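Local atomic coordinates of MupZ (Pseudomonas fluorescens, PDB entry 6FXD), a protein that probably acts as an epoxide hydrolase in mupirocin biosynthesis, working after a Rieske oxygenase in the cascade that builds oxygen heterocycles. Residues 82-85 / 86-90; 41-44 / 45-48; 31-34 / 35-38. One frame throughout, in Å; residues are numbered along the deposited sequence.

In the fold
The chain has the beta-alpha-beta-beta-alpha-beta order and strand order of a ferredoxin-like fold, with a further strand at one side. Contact 3 (31-34 / 35-38) is the surface turn leading from strand 24-31 into helix 37-51, and contact 2 (41-44 / 45-48) continues that helix, also near the surface. Contact 1 (82-85 / 86-90), on helix 78-94, is partly buried. Contacts 1 and 2 meet where I88 CG1 lies 3.5 Å from F47 CD2. The chemistry follows the place: a buried histidine and a partly exposed asparagine sharing the carboxylate of E54 in contact 1, aromatic and aliphatic groups beside a subunit interface in contact 2, and proline, charged chains and water in contact 3.

Contact 1 (82-85 / 86-90); sequences LNHL and VNIAE
I88 lies over one face of the H84 imidazole. Its CB stands 3.9 Å above the ring plane, toward the rim, and is 4.3 Å from the centroid of the H84 ring, a CH-pi contact of an aliphatic carbon with a pi cloud. The terminal CD1 of I88 comes to 4.0 Å from CE1 of H84, and its CG2 lies near NE2. The aromatic rings of Y60 and Y75 also meet this imidazole, both at inclined planes, and its ND1 is hydrogen-bonded to E54. The ring reaches this place because CG is anti to the backbone N (chi1 173°), which carries it toward the following helical turn.

Beneath these side chains runs ordinary alpha-helical bonding. I88 N bonds to H84 O at 2.9 Å, while N87 N bonds to N83 O. The branched I88 side chain also rests against the carbonyl it bonds: CG2 of I88 is 3.4 Å from H84 O. N87 packs its CB on N83 O at 3.4 Å, and its ND2 reaches E54 and the backbone carbonyl of K50 on the neighbouring helix. On another flank, L85 meets L120 and F122, where a leucine suits a greasy seat.

With H84 replaced by an alanine, the E54 carboxylate would probably lose one of its two partners on this helix, and I88 CB the ring it lies against.

Histidine and asparagine, one turn apart, thus converge on a single oxygen: H84 ND1 and N87 ND2 both hydrogen-bond to OE2 of E54. This double grip is likely to fix the carboxylate and the imidazole relative to each other, with the aliphatic cover of I88 further limiting rotation of the ring.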
# COMPACT_ATOMS: atom_id res chain seq x y z
N LEU A 82 15.36 2.45 -17.60
CA LEU A 82 15.61 3.25 -18.79
C LEU A 82 17.10 3.52 -18.96
O LEU A 82 17.61 3.51 -20.09
CB LEU A 82 14.79 4.55 -18.74
CG LEU A 82 13.27 4.30 -18.66
CD1 LEU A 82 12.45 5.58 -18.51
CD2 LEU A 82 12.79 3.45 -19.84
N ASN A 83 17.82 3.78 -17.86
CA ASN A 83 19.26 4.02 -17.99
C ASN A 83 19.96 2.79 -18.52
O ASN A 83 20.93 2.90 -19.28
CB ASN A 83 19.89 4.43 -16.65
CG ASN A 83 19.45 5.79 -16.19
OD1 ASN A 83 18.94 6.59 -16.96
ND2 ASN A 83 19.69 6.08 -14.91
N HIS A 84 19.49 1.60 -18.12
CA HIS A 84 20.10 0.36 -18.61
C HIS A 84 19.90 0.20 -20.11
O HIS A 84 20.82 -0.21 -20.83
CB HIS A 84 19.48 -0.84 -17.88
CG HIS A 84 19.91 -2.17 -18.41
ND1 HIS A 84 21.19 -2.66 -18.23
CD2 HIS A 84 19.24 -3.12 -19.10
CE1 HIS A 84 21.29 -3.85 -18.79
NE2 HIS A 84 20.12 -4.16 -19.32
N LEU A 85 18.69 0.50 -20.58
CA LEU A 85 18.38 0.44 -22.01
C LEU A 85 19.37 1.27 -22.81
O LEU A 85 19.87 0.82 -23.85
CB LEU A 85 16.97 0.97 -22.22
CG LEU A 85 16.11 0.31 -23.30
CD1 LEU A 85 15.77 -1.09 -22.85
CD2 LEU A 85 14.86 1.13 -23.54
N VAL A 86 19.68 2.48 -22.34
CA VAL A 86 20.64 3.34 -23.03
C VAL A 86 22.05 2.76 -22.92
O VAL A 86 22.82 2.79 -23.89
CB VAL A 86 20.58 4.77 -22.48
CG1 VAL A 86 21.69 5.63 -23.09
CG2 VAL A 86 19.21 5.39 -22.75
N ASN A 87 22.41 2.27 -21.74
CA ASN A 87 23.77 1.80 -21.50
C ASN A 87 24.10 0.59 -22.36
O ASN A 87 25.22 0.45 -22.88
CB ASN A 87 23.92 1.44 -20.01
CG ASN A 87 25.33 0.99 -19.63
OD1 ASN A 87 26.32 1.58 -20.06
ND2 ASN A 87 25.41 -0.04 -18.79
N ILE A 88 23.12 -0.31 -22.53
CA ILE A 88 23.34 -1.60 -23.15
C ILE A 88 23.02 -1.61 -24.63
O ILE A 88 23.21 -2.63 -25.29
CB ILE A 88 22.53 -2.68 -22.39
CG1 ILE A 88 23.32 -3.99 -22.32
CG2 ILE A 88 21.12 -2.85 -22.99
CD1 ILE A 88 24.39 -3.97 -21.24
N ALA A 89 22.55 -0.48 -25.18
CA ALA A 89 22.03 -0.48 -26.54
C ALA A 89 23.07 -0.98 -27.53
O ALA A 89 22.77 -1.82 -28.38
CB ALA A 89 21.55 0.92 -26.92
N GLU A 90 24.30 -0.48 -27.40
CA GLU A 90 25.36 -0.87 -28.32
C GLU A 90 25.70 -2.35 -28.20
O GLU A 90 25.88 -3.03 -29.22
CB GLU A 90 26.58 0.01 -28.07
CG GLU A 90 26.39 1.45 -28.48
CD GLU A 90 26.12 2.34 -27.29
OE1 GLU A 90 26.62 2.01 -26.20
OE2 GLU A 90 25.42 3.36 -27.44

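Contact 2 (41-44 / 45-48); sequences KAYC and AVFI
A45 begins by bonding to A42: A45 N reaches A42 O at 3.2 Å, from above the carbonyl plane, and this bond spans three residues where a regular alpha-helix would span four. The helix is locally tightened here, for K41 O is 3.9 Å from A45 N, and that carbonyl takes a weak bond from C44 N and a hydrogen bond from Q132 of the second subunit. The small methyl of A45 fits a turn that packs against the same glutamine.

V46 follows, its CB 3.4 Å from Y43 O and 4.3 Å from CD1 of the Y43 ring. The ring meets it obliquely, a loose apolar touch that suits a branched residue beside a partly exposed tyrosine.

F47 restores the regular pattern, its N bonding to Y43 O at 3.0 Å. The same oxygen lies in the plane of the phenyl ring at its edge, 3.2 Å from F47 CD1, so the slightly positive rim of the ring meets the negative end of the carbonyl dipole. CG opposite the carbonyl carbon (chi1 -82°) sets the ring back along the helix toward this oxygen.

I48 closes the run. Its N bonds to C44 O at 2.9 Å, and its CG1, anti to the carbonyl carbon (chi1 -71°), lies 3.2 Å from C44 O.

The helix thus has distinct neighbours on its different flanks. C44 and I48 rest on F62 of strand 57-65, and F47 on Y60 of that strand and on I88 and L91 of helix 78-94, while V46 also touches L91. K41 makes a salt bridge to E131 of the second subunit and a cation-pi contact with F64, tying the helix to the assembly as well as to its own sheet.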
# COMPACT_ATOMS: atom_id res chain seq x y z
N LYS A 41 26.63 -17.65 -23.33
CA LYS A 41 27.11 -17.63 -21.95
C LYS A 41 28.39 -16.80 -21.79
O LYS A 41 28.57 -16.10 -20.79
CB LYS A 41 27.30 -19.06 -21.45
CG LYS A 41 25.96 -19.79 -21.32
CD LYS A 41 26.11 -21.17 -20.68
CE LYS A 41 24.73 -21.86 -20.50
NZ LYS A 41 24.82 -23.03 -19.61
N ALA A 42 29.28 -16.84 -22.78
CA ALA A 42 30.48 -16.00 -22.72
C ALA A 42 30.11 -14.52 -22.74
O ALA A 42 30.68 -13.71 -21.98
CB ALA A 42 31.39 -16.35 -23.90
N TYR A 43 29.19 -14.13 -23.62
CA TYR A 43 28.78 -12.73 -23.69
C TYR A 43 28.09 -12.27 -22.41
O TYR A 43 28.02 -11.08 -22.15
CB TYR A 43 27.88 -12.48 -24.88
CG TYR A 43 28.62 -12.03 -26.08
CD1 TYR A 43 29.07 -10.73 -26.17
CD2 TYR A 43 28.90 -12.91 -27.11
CE1 TYR A 43 29.78 -10.30 -27.28
CE2 TYR A 43 29.61 -12.49 -28.22
CZ TYR A 43 30.04 -11.19 -28.30
OH TYR A 43 30.74 -10.77 -29.41
N CYS A 44 27.49 -13.19 -21.66
CA CYS A 44 26.85 -12.79 -20.41
C CYS A 44 27.83 -12.06 -19.49
O CYS A 44 27.44 -11.13 -18.79
CB CYS A 44 26.28 -13.99 -19.70
SG CYS A 44 24.71 -14.61 -20.43
N ALA A 45 29.12 -12.46 -19.51
CA ALA A 45 30.12 -11.77 -18.70
C ALA A 45 30.31 -10.34 -19.16
O ALA A 45 30.49 -9.43 -18.35
CB ALA A 45 31.46 -12.51 -18.78
N VAL A 46 30.23 -10.12 -20.48
CA VAL A 46 30.34 -8.77 -21.03
C VAL A 46 29.14 -7.92 -20.60
O VAL A 46 29.30 -6.75 -20.21
CB VAL A 46 30.49 -8.85 -22.56
CG1 VAL A 46 30.54 -7.46 -23.19
CG2 VAL A 46 31.72 -9.68 -22.94
N PHE A 47 27.92 -8.48 -20.67
CA PHE A 47 26.76 -7.70 -20.28
C PHE A 47 26.75 -7.41 -18.79
O PHE A 47 26.35 -6.32 -18.38
CB PHE A 47 25.49 -8.44 -20.67
CG PHE A 47 25.10 -8.26 -22.09
CD1 PHE A 47 25.79 -8.93 -23.09
CD2 PHE A 47 24.09 -7.40 -22.44
CE1 PHE A 47 25.45 -8.76 -24.42
CE2 PHE A 47 23.73 -7.24 -23.76
CZ PHE A 47 24.43 -7.92 -24.75
N ILE A 48 27.20 -8.37 -17.97
CA ILE A 48 27.27 -8.14 -16.53
C ILE A 48 28.27 -7.03 -16.21
O ILE A 48 28.02 -6.16 -15.37
CB ILE A 48 27.61 -9.44 -15.78
CG1 ILE A 48 26.41 -10.39 -15.83
CG2 ILE A 48 28.00 -9.14 -14.37
CD1 ILE A 48 26.77 -11.83 -15.55

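Contact 3 (31-34 / 35-38); sequences EIPE and RHLE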
# COMPACT_ATOMS: atom_id res chain seq x y z
N GLU A 31 15.44 -17.63 -26.35
CA GLU A 31 15.55 -18.90 -27.05
C GLU A 31 16.92 -18.88 -27.73
O GLU A 31 17.14 -18.08 -28.63
CB GLU A 31 14.43 -19.03 -28.09
CG GLU A 31 14.42 -20.38 -28.79
CD GLU A 31 13.26 -20.54 -29.75
OE1 GLU A 31 12.14 -20.13 -29.40
OE2 GLU A 31 13.49 -21.09 -30.85
N ILE A 32 17.81 -19.76 -27.29
CA ILE A 32 19.21 -19.76 -27.73
C ILE A 32 19.44 -21.04 -28.54
O ILE A 32 19.33 -22.13 -27.98
CB ILE A 32 20.17 -19.71 -26.53
CG1 ILE A 32 19.78 -18.58 -25.56
CG2 ILE A 32 21.61 -19.51 -27.02
CD1 ILE A 32 20.37 -18.73 -24.19
N PRO A 33 19.75 -20.95 -29.84
CA PRO A 33 20.15 -22.16 -30.57
C PRO A 33 21.30 -22.86 -29.87
O PRO A 33 22.21 -22.21 -29.35
CB PRO A 33 20.56 -21.63 -31.95
CG PRO A 33 19.85 -20.32 -32.08
CD PRO A 33 19.76 -19.75 -30.69
N GLU A 34 21.25 -24.19 -29.84
CA GLU A 34 22.31 -24.94 -29.16
C GLU A 34 23.69 -24.55 -29.66
O GLU A 34 24.64 -24.44 -28.88
CB GLU A 34 22.07 -26.45 -29.31
CG GLU A 34 23.05 -27.30 -28.52
CD GLU A 34 23.57 -28.48 -29.31
OE1 GLU A 34 24.28 -28.25 -30.32
OE2 GLU A 34 23.30 -29.63 -28.92
N ARG A 35 23.83 -24.32 -30.98
CA ARG A 35 25.13 -23.99 -31.54
C ARG A 35 25.66 -22.65 -31.05
O ARG A 35 26.86 -22.37 -31.20
CB ARG A 35 25.06 -24.02 -33.07
CG ARG A 35 24.25 -22.89 -33.67
CD ARG A 35 23.93 -23.13 -35.15
NE ARG A 35 22.99 -22.13 -35.65
CZ ARG A 35 21.67 -22.23 -35.53
NH1 ARG A 35 21.14 -23.30 -34.97
NH2 ARG A 35 20.88 -21.28 -36.00
N HIS A 36 24.81 -21.81 -30.45
CA HIS A 36 25.20 -20.51 -29.94
C HIS A 36 25.22 -20.44 -28.42
O HIS A 36 25.53 -19.38 -27.87
CB HIS A 36 24.24 -19.42 -30.44
CG HIS A 36 24.25 -19.21 -31.92
ND1 HIS A 36 25.40 -19.35 -32.68
CD2 HIS A 36 23.27 -18.86 -32.78
CE1 HIS A 36 25.11 -19.11 -33.95
NE2 HIS A 36 23.83 -18.80 -34.03
N LEU A 37 24.89 -21.54 -27.73
CA LEU A 37 24.69 -21.46 -26.28
C LEU A 37 25.97 -21.06 -25.54
O LEU A 37 25.93 -20.23 -24.63
CB LEU A 37 24.14 -22.79 -25.75
CG LEU A 37 23.83 -22.85 -24.24
CD1 LEU A 37 22.76 -21.83 -23.88
CD2 LEU A 37 23.42 -24.25 -23.76
N GLU A 38 27.11 -21.64 -25.93
CA GLU A 38 28.35 -21.32 -25.21
C GLU A 38 28.81 -19.89 -25.49
O GLU A 38 29.33 -19.20 -24.60
CB GLU A 38 29.45 -22.33 -25.53
CG GLU A 38 29.16 -23.74 -25.03
CD GLU A 38 28.70 -23.76 -23.58
OE1 GLU A 38 29.33 -23.08 -22.74
OE2 GLU A 38 27.71 -24.47 -23.28
O HOH W 1 27.26 -23.70 -28.06
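I32 turns its side chain against L37, the two crossing at about a right angle: CG2 of I32 is 3.7 Å from L37 CA, and I32 CD1 is 3.9 Å from L37 CD1. Both are aliphatic, as suits the inner side of the turn, where I32 is buried.

P33 supports two flat groups. Its CB lies over one face of the R35 guanidinium, 3.5 Å from R35 NH1. R35 can fold back this way because its CG sits between backbone N and carbonyl carbon (chi1 70°). P33 CG also touches the H36 ring obliquely, 3.8 Å from its CD2, and CG of R35 lies over the centre of one face of that ring. P33 O accepts H36 N at 2.9 Å, with the donor above the carbonyl plane.

E34 contributes its carbonyl. E34 O accepts L37 N at 3.1 Å, 68° out of the carbonyl plane, and also a hydrogen from a water 2.8 Å away, which accepts E38 N.

Two bonds spanning three residues, to H36 N and L37 N, and a water on E38 N thus serve the N-H groups at the entry to helix 37-51, while the rigid proline ring gives the arginine a nonpolar surface to lie on.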